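Local coordinates for mandelate racemase / muconate lactonizing enzyme family protein (Agrobacterium tumefaciens, PDB 4DXK) that probably acts as a lyase or racemase of the mandelate racemase subgroup of the enolase superfamily, its substrate unassigned, at residues T15-V20 with G32-A38; R354-L360 with M378-I384. All coordinates share one frame; numbering follows the deposited sequence.

Contact 1 of 2, residues T15-V20 with G32-A38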
# COMPACT_ATOMS: atom_id res chain seq x y z
N THR A 15 4.54 -43.03 -22.36
CA THR A 15 5.60 -42.94 -21.36
C THR A 15 5.43 -41.84 -20.33
O THR A 15 6.12 -41.85 -19.31
CB THR A 15 7.00 -42.78 -22.00
OG1 THR A 15 7.01 -41.62 -22.83
CG2 THR A 15 7.37 -44.02 -22.82
N ASN A 16 4.52 -40.89 -20.56
CA ASN A 16 4.27 -39.84 -19.57
C ASN A 16 3.36 -40.26 -18.43
O ASN A 16 3.29 -39.58 -17.41
CB ASN A 16 3.72 -38.58 -20.22
CG ASN A 16 4.78 -37.82 -20.99
OD1 ASN A 16 5.92 -37.71 -20.54
ND2 ASN A 16 4.41 -37.28 -22.14
N LEU A 17 2.66 -41.39 -18.59
CA LEU A 17 1.65 -41.79 -17.62
C LEU A 17 2.19 -42.67 -16.50
O LEU A 17 3.02 -43.55 -16.73
CB LEU A 17 0.50 -42.50 -18.33
CG LEU A 17 -0.53 -41.54 -18.92
CD1 LEU A 17 -1.41 -42.23 -19.96
CD2 LEU A 17 -1.40 -40.95 -17.83
N LEU A 18 1.68 -42.45 -15.29
CA LEU A 18 1.95 -43.33 -14.17
C LEU A 18 0.65 -43.60 -13.44
O LEU A 18 -0.08 -42.66 -13.11
CB LEU A 18 2.94 -42.69 -13.20
CG LEU A 18 3.27 -43.53 -11.97
CD1 LEU A 18 4.00 -44.80 -12.37
CD2 LEU A 18 4.08 -42.77 -10.94
N TRP A 19 0.37 -44.87 -13.17
CA TRP A 19 -0.73 -45.24 -12.27
C TRP A 19 -0.17 -45.71 -10.94
O TRP A 19 0.87 -46.39 -10.88
CB TRP A 19 -1.66 -46.28 -12.89
CG TRP A 19 -2.33 -45.71 -14.08
CD1 TRP A 19 -3.45 -44.93 -14.09
CD2 TRP A 19 -1.86 -45.77 -15.43
NE1 TRP A 19 -3.74 -44.54 -15.38
CE2 TRP A 19 -2.77 -45.03 -16.22
CE3 TRP A 19 -0.78 -46.39 -16.06
CZ2 TRP A 19 -2.62 -44.90 -17.60
CZ3 TRP A 19 -0.63 -46.25 -17.43
CH2 TRP A 19 -1.55 -45.52 -18.19
N VAL A 20 -0.86 -45.34 -9.87
CA VAL A 20 -0.53 -45.78 -8.52
C VAL A 20 -1.74 -46.50 -7.98
O VAL A 20 -2.85 -45.94 -7.94
CB VAL A 20 -0.18 -44.57 -7.63
CG1 VAL A 20 0.04 -45.00 -6.17
CG2 VAL A 20 1.04 -43.84 -8.16
N GLY A 32 -5.01 -44.29 -8.67
CA GLY A 32 -4.62 -42.90 -8.90
C GLY A 32 -3.72 -42.81 -10.12
O GLY A 32 -3.29 -43.82 -10.67
N GLU A 33 -3.39 -41.59 -10.51
CA GLU A 33 -2.69 -41.35 -11.77
C GLU A 33 -1.99 -40.01 -11.71
O GLU A 33 -2.48 -39.09 -11.06
CB GLU A 33 -3.71 -41.35 -12.91
CG GLU A 33 -3.18 -41.26 -14.34
CD GLU A 33 -4.34 -41.05 -15.31
OE1 GLU A 33 -4.89 -42.04 -15.84
OE2 GLU A 33 -4.73 -39.87 -15.49
N THR A 34 -0.87 -39.90 -12.40
CA THR A 34 -0.26 -38.60 -12.66
C THR A 34 0.44 -38.65 -14.02
O THR A 34 0.40 -39.67 -14.71
CB THR A 34 0.65 -38.13 -11.50
OG1 THR A 34 1.05 -36.77 -11.72
CG2 THR A 34 1.88 -39.01 -11.37
N PHE A 35 1.07 -37.54 -14.39
CA PHE A 35 1.56 -37.35 -15.74
C PHE A 35 2.86 -36.56 -15.68
O PHE A 35 2.96 -35.59 -14.91
CB PHE A 35 0.51 -36.56 -16.53
CG PHE A 35 0.67 -36.60 -18.03
CD1 PHE A 35 0.07 -37.61 -18.76
CD2 PHE A 35 1.35 -35.60 -18.71
CE1 PHE A 35 0.17 -37.65 -20.15
CE2 PHE A 35 1.46 -35.63 -20.10
CZ PHE A 35 0.86 -36.66 -20.81
N PHE A 36 3.82 -36.97 -16.52
CA PHE A 36 5.18 -36.42 -16.66
C PHE A 36 6.16 -37.04 -15.68
O PHE A 36 5.87 -37.17 -14.48
CB PHE A 36 5.27 -34.89 -16.57
CG PHE A 36 4.69 -34.16 -17.75
CD1 PHE A 36 5.03 -34.50 -19.05
CD2 PHE A 36 3.83 -33.09 -17.55
CE1 PHE A 36 4.50 -33.80 -20.13
CE2 PHE A 36 3.30 -32.38 -18.62
CZ PHE A 36 3.63 -32.74 -19.91
N GLY A 37 7.33 -37.40 -16.19
CA GLY A 37 8.39 -37.95 -15.36
C GLY A 37 7.95 -39.21 -14.66
O GLY A 37 8.23 -39.40 -13.47
N ALA A 38 7.29 -40.10 -15.40
CA ALA A 38 6.70 -41.29 -14.81
C ALA A 38 7.71 -42.18 -14.10
O ALA A 38 7.42 -42.71 -13.03
CB ALA A 38 5.95 -42.08 -15.87
O HOH W 1 7.77 -39.90 -18.25
O HOH W 2 4.01 -39.57 -14.20
O HOH W 3 7.82 -37.13 -18.99
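E33 reaches W19 with the whole length of its side chain. E33 CB lies 3.8 Å from W19 CD1. E33 CG follows at 3.5 Å from W19 NE1, and CD touches both that nitrogen and the methyl CD2 of L17. At the tip, OE1 accepts the indole N-H on its anti lone pair (W19 NE1 to E33 OE1 2.8 Å, bent to 135° at the hydrogen). With CG anti to the backbone N (chi1 -174°), the chain runs alongside W19, its carboxylate turned 72° from the indole. Backbone N-H groups of V324 and V325 also hold the two carboxylate oxygens, so the group is fixed in the interior. Strands 17-24 and 30-35 form an antiparallel beta hairpin of the N-terminal capping domain of the enolase superfamily. Here L18 with T34 and V20 with G32 are its hydrogen-bonded pairs. Past the strand end, F36 N still bonds N16 O at 2.8 Å. N16 lays CB over one face of the F35 ring, a CH-pi contact 3.6 Å from the centroid, while L17 CD2 meets the ring edge 3.8 Å from F35 CD1. Water 1 links T15 O to A38 N, and A38 presses CB to 3.4 Å from L17 O.

Contact 2 of 2, residues R354-L360 with M378-I384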
# COMPACT_ATOMS: atom_id res chain seq x y z
N ARG A 354 -9.89 -45.92 -23.72
CA ARG A 354 -10.84 -47.02 -23.52
C ARG A 354 -10.17 -48.38 -23.36
O ARG A 354 -10.81 -49.35 -22.98
CB ARG A 354 -11.89 -47.06 -24.64
CG ARG A 354 -11.33 -47.37 -26.02
CD ARG A 354 -12.46 -47.51 -27.04
NE ARG A 354 -11.99 -47.43 -28.42
CZ ARG A 354 -12.78 -47.51 -29.48
NH1 ARG A 354 -14.09 -47.69 -29.33
NH2 ARG A 354 -12.26 -47.43 -30.70
N ASP A 355 -8.88 -48.44 -23.67
CA ASP A 355 -8.11 -49.67 -23.52
C ASP A 355 -7.40 -49.74 -22.18
O ASP A 355 -6.94 -50.80 -21.77
CB ASP A 355 -7.09 -49.81 -24.64
CG ASP A 355 -7.75 -49.93 -25.99
OD1 ASP A 355 -8.88 -50.44 -26.01
OD2 ASP A 355 -7.14 -49.51 -26.99
N LEU A 356 -7.30 -48.59 -21.51
CA LEU A 356 -6.57 -48.50 -20.26
C LEU A 356 -7.47 -48.77 -19.05
O LEU A 356 -7.02 -49.33 -18.04
CB LEU A 356 -5.95 -47.11 -20.11
CG LEU A 356 -4.74 -46.80 -20.99
CD1 LEU A 356 -4.41 -45.32 -20.93
CD2 LEU A 356 -3.55 -47.63 -20.55
N VAL A 357 -8.73 -48.37 -19.15
CA VAL A 357 -9.64 -48.42 -18.01
C VAL A 357 -10.98 -49.04 -18.38
O VAL A 357 -11.31 -49.15 -19.56
CB VAL A 357 -9.86 -47.03 -17.39
CG1 VAL A 357 -8.57 -46.51 -16.75
CG2 VAL A 357 -10.36 -46.07 -18.45
N THR A 358 -11.77 -49.41 -17.38
CA THR A 358 -13.00 -50.17 -17.60
C THR A 358 -14.19 -49.31 -18.00
O THR A 358 -15.17 -49.82 -18.55
CB THR A 358 -13.40 -50.94 -16.34
OG1 THR A 358 -13.48 -50.03 -15.23
CG2 THR A 358 -12.40 -52.04 -16.04
N ALA A 359 -14.13 -48.02 -17.71
CA ALA A 359 -15.21 -47.10 -18.02
C ALA A 359 -14.65 -45.70 -18.08
O ALA A 359 -13.59 -45.42 -17.51
CB ALA A 359 -16.31 -47.18 -16.96
N LEU A 360 -15.36 -44.81 -18.77
CA LEU A 360 -14.90 -43.45 -18.98
C LEU A 360 -16.01 -42.46 -18.71
O LEU A 360 -17.19 -42.80 -18.81
CB LEU A 360 -14.43 -43.27 -20.43
CG LEU A 360 -13.13 -43.96 -20.82
CD1 LEU A 360 -12.92 -43.93 -22.32
CD2 LEU A 360 -11.96 -43.30 -20.11
N MET A 378 -14.24 -46.35 -12.13
CA MET A 378 -13.42 -47.03 -13.12
C MET A 378 -12.26 -47.75 -12.46
O MET A 378 -11.82 -47.38 -11.37
CB MET A 378 -12.87 -46.03 -14.12
CG MET A 378 -11.71 -45.25 -13.53
SD MET A 378 -11.32 -43.62 -14.14
CE MET A 378 -10.86 -43.90 -15.83
N GLU A 379 -11.79 -48.80 -13.13
CA GLU A 379 -10.61 -49.57 -12.73
C GLU A 379 -9.70 -49.71 -13.95
O GLU A 379 -10.11 -49.43 -15.07
CB GLU A 379 -11.03 -50.96 -12.23
CG GLU A 379 -11.69 -51.00 -10.85
CD GLU A 379 -13.10 -50.41 -10.83
OE1 GLU A 379 -13.88 -50.66 -11.78
OE2 GLU A 379 -13.44 -49.70 -9.85
N LEU A 380 -8.45 -50.13 -13.75
CA LEU A 380 -7.61 -50.51 -14.88
C LEU A 380 -8.27 -51.66 -15.62
O LEU A 380 -8.89 -52.55 -15.01
CB LEU A 380 -6.19 -50.88 -14.45
CG LEU A 380 -5.30 -49.73 -14.01
CD1 LEU A 380 -3.89 -50.22 -13.76
CD2 LEU A 380 -5.29 -48.61 -15.04
N HIS A 381 -8.18 -51.62 -16.94
CA HIS A 381 -8.82 -52.62 -17.79
C HIS A 381 -8.21 -53.99 -17.51
O HIS A 381 -7.00 -54.10 -17.33
CB HIS A 381 -8.62 -52.23 -19.25
CG HIS A 381 -9.60 -52.87 -20.19
ND1 HIS A 381 -9.51 -54.19 -20.57
CD2 HIS A 381 -10.67 -52.36 -20.84
CE1 HIS A 381 -10.49 -54.48 -21.40
NE2 HIS A 381 -11.21 -53.38 -21.59
N PRO A 382 -9.04 -55.05 -17.45
CA PRO A 382 -8.47 -56.38 -17.22
C PRO A 382 -7.48 -56.75 -18.32
O PRO A 382 -7.66 -56.30 -19.46
CB PRO A 382 -9.69 -57.31 -17.22
CG PRO A 382 -10.80 -56.51 -17.83
CD PRO A 382 -10.52 -55.08 -17.50
N ASP A 383 -6.49 -57.57 -17.97
CA ASP A 383 -5.33 -57.87 -18.82
C ASP A 383 -4.92 -56.77 -19.80
O ASP A 383 -4.97 -56.96 -21.02
CB ASP A 383 -5.45 -59.22 -19.53
CG ASP A 383 -4.09 -59.91 -19.68
OD1 ASP A 383 -3.42 -60.12 -18.65
OD2 ASP A 383 -3.69 -60.21 -20.82
N ILE A 384 -4.52 -55.61 -19.27
CA ILE A 384 -4.01 -54.53 -20.11
C ILE A 384 -2.72 -54.97 -20.79
O ILE A 384 -2.26 -54.35 -21.75
CB ILE A 384 -3.71 -53.25 -19.32
CG1 ILE A 384 -3.04 -53.60 -17.99
CG2 ILE A 384 -4.98 -52.45 -19.10
CD1 ILE A 384 -2.35 -52.43 -17.33
O HOH W 4 -16.12 -50.00 -14.26
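V357 and L380 pair across the contact, flanked by three hydrogen bonds from L356 and T358 to the extended loop 379-381. H381 N gives a straight bond to L356 O (2.8 Å), though it approaches 43° out of the carbonyl plane. On the other side of V357, T358 N donates to E379 O at 2.8 Å. The third bond returns from E379 N to T358 OG1 (3.0 Å); the hydroxyl lies between the backbone N and the carbonyl carbon of its own residue (chi1 54°), where it also meets water 4. The result is a single backbone bridge, supplemented by V357 CA approaching E379 O at 3.1 Å. Apolar contact centres on M378, whose chain bends at chi3 (-63°) to bring CE within 3.4 Å of V357 CG2, tight for two carbons. P323, from helix 323-335, packs against both residues. Among polar and aromatic groups, the H381 ring turns the edge at CD2 to V357 O (3.5 Å), while its ND1 donates to P382 O within the ring plane. Two backbone-to-backbone bonds and one to a threonine hydroxyl hold the two runs together, and burying A359 O without a partner in the model probably carries some desolvation cost.

In the fold
From the N terminus, contact 1 comes first: the chain runs along strand 17-24, turns, and returns on strand 30-35, closing a hairpin with 11 residues between the segments, six still strand. The chain then passes through the helices of the capping domain and the barrel before contact 2 closes a second loop of 17 residues, which contains strands 362-364 and 367-369. The two loops follow in series, neither enclosing nor crossing the other. In space they meet, with centres about 15 Å apart: W19 CH2 packs 3.7 Å from L356 CD2, and L380 CD2 also approaches the indole. The late segments of contact 2 thereby lie against the N-terminal hairpin, before strand 390-396 completes the four-stranded antiparallel sheet.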